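Local coordinates for protein glutathione S-transferase (Burkholderia glumae, PDB 4ISD) that binds glutathione and, as a glutathione transferase homologue, probably conjugates it to electrophilic substrates, at residues E196-W199 / A200-S203. Sequence-based numbering, arbitrary orientation.
Sequences ERQW and ARPS
Arg201 and Gln198 run side by side where the chain turns from one helix into the next, and the arginine can be followed outward atom by atom. Its CB lies 3.9 Å from the carbonyl O of Gln198. CG, set beside the backbone N and anti to the carbonyl carbon (chi1 -64°), comes to 3.7 Å from that same oxygen. CD then meets the amide end of the glutamine, 3.7 Å from Gln198 OE1, a van der Waals approach. A bend at chi3 (60°) turns the guanidinium, whose plane ends up nearly parallel to that of the Gln198 amide, 7° apart. The corner joins helix 189-199 to helix 202-212 in the all-helical C-terminal domain of the glutathione transferase fold, and Arg201 holds the N-cap position just before Pro202 begins the second helix. At the arginine tip, NH2 forms a salt bridge with Glu30 of helix 19-31, in the thioredoxin-like domain, NH1 is hydrogen-bonded to the hydroxyl of Tyr160, and Trp166 adds a cation-pi contact. Across the corner itself, Ala200 N donates a backbone hydrogen bond to Arg197 O at 3.1 Å, while Ala200 CB rests 3.4 Å from that oxygen.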
loop_
_atom_site.group_PDB
_atom_site.type_symbol
_atom_site.label_atom_id
_atom_site.label_comp_id
_atom_site.label_asym_id
_atom_site.label_seq_id
_atom_site.Cartn_x
_atom_site.Cartn_y
_atom_site.Cartn_z
ATOM N N GLU A 196 10.292 20.453 7.915
ATOM C CA GLU A 196 11.484 20.709 8.714
ATOM C C GLU A 196 11.398 19.948 10.034
ATOM O O GLU A 196 12.346 19.255 10.433
ATOM C CB GLU A 196 11.643 22.208 8.966
ATOM C CG GLU A 196 13.002 22.602 9.558
ATOM C CD GLU A 196 13.114 24.081 9.878
ATOM O OE1 GLU A 196 12.292 24.878 9.376
ATOM O OE2 GLU A 196 14.037 24.449 10.634
ATOM N N ARG A 197 10.254 20.090 10.694
ATOM C CA ARG A 197 9.890 19.385 11.922
ATOM C C ARG A 197 10.176 17.882 11.780
ATOM O O ARG A 197 10.896 17.283 12.598
ATOM C CB ARG A 197 8.384 19.574 12.079
ATOM C CG ARG A 197 7.834 19.728 13.459
ATOM C CD ARG A 197 6.292 19.833 13.346
ATOM N NE ARG A 197 5.865 20.995 12.563
ATOM C CZ ARG A 197 4.639 21.176 12.072
ATOM N NH1 ARG A 197 3.701 20.252 12.247
ATOM N NH2 ARG A 197 4.352 22.281 11.381
ATOM N N GLN A 198 9.593 17.291 10.733
ATOM C CA GLN A 198 9.680 15.856 10.474
ATOM C C GLN A 198 11.090 15.353 10.139
ATOM O O GLN A 198 11.453 14.249 10.534
ATOM C CB GLN A 198 8.692 15.446 9.374
ATOM C CG GLN A 198 7.213 15.638 9.733
ATOM C CD GLN A 198 6.830 14.957 11.037
ATOM O OE1 GLN A 198 7.383 13.916 11.380
ATOM N NE2 GLN A 198 5.891 15.553 11.782
ATOM N N TRP A 199 11.871 16.143 9.404
ATOM C CA TRP A 199 13.286 15.808 9.148
ATOM C C TRP A 199 14.188 15.899 10.388
ATOM O O TRP A 199 15.312 15.393 10.375
ATOM C CB TRP A 199 13.870 16.696 8.041
ATOM C CG TRP A 199 13.655 16.143 6.682
ATOM C CD1 TRP A 199 12.620 16.417 5.831
ATOM C CD2 TRP A 199 14.490 15.188 6.009
ATOM N NE1 TRP A 199 12.767 15.694 4.664
ATOM C CE2 TRP A 199 13.907 14.936 4.751
ATOM C CE3 TRP A 199 15.676 14.529 6.348
ATOM C CZ2 TRP A 199 14.475 14.058 3.834
ATOM C CZ3 TRP A 199 16.231 13.662 5.446
ATOM C CH2 TRP A 199 15.629 13.427 4.201
ATOM N N ALA A 200 13.696 16.540 11.449
ATOM C CA ALA A 200 14.486 16.777 12.662
ATOM C C ALA A 200 14.346 15.695 13.738
ATOM O O ALA A 200 15.007 15.761 14.775
ATOM C CB ALA A 200 14.159 18.176 13.260
ATOM N N ARG A 201 13.482 14.711 13.512
ATOM C CA ARG A 201 13.336 13.610 14.464
ATOM C C ARG A 201 14.658 12.857 14.590
ATOM O O ARG A 201 15.351 12.655 13.597
ATOM C CB ARG A 201 12.191 12.674 14.041
ATOM C CG ARG A 201 10.821 13.363 14.063
ATOM C CD ARG A 201 9.670 12.408 13.898
ATOM N NE ARG A 201 9.637 11.401 14.951
ATOM C CZ ARG A 201 8.942 11.516 16.079
ATOM N NH1 ARG A 201 8.216 12.599 16.317
ATOM N NH2 ARG A 201 8.977 10.542 16.975
ATOM N N PRO A 202 15.049 12.500 15.821
ATOM C CA PRO A 202 16.289 11.729 15.962
ATOM C C PRO A 202 16.309 10.466 15.090
ATOM O O PRO A 202 17.391 10.103 14.628
ATOM C CB PRO A 202 16.306 11.372 17.448
ATOM C CG PRO A 202 15.562 12.472 18.097
ATOM C CD PRO A 202 14.542 12.977 17.122
ATOM N N SER A 203 15.161 9.830 14.845
ATOM C CA SER A 203 15.139 8.605 14.011
ATOM C C SER A 203 15.543 8.865 12.557
ATOM O O SER A 203 16.394 8.147 12.011
ATOM C CB SER A 203 13.789 7.866 14.067
ATOM O OG SER A 203 12.751 8.660 13.517
#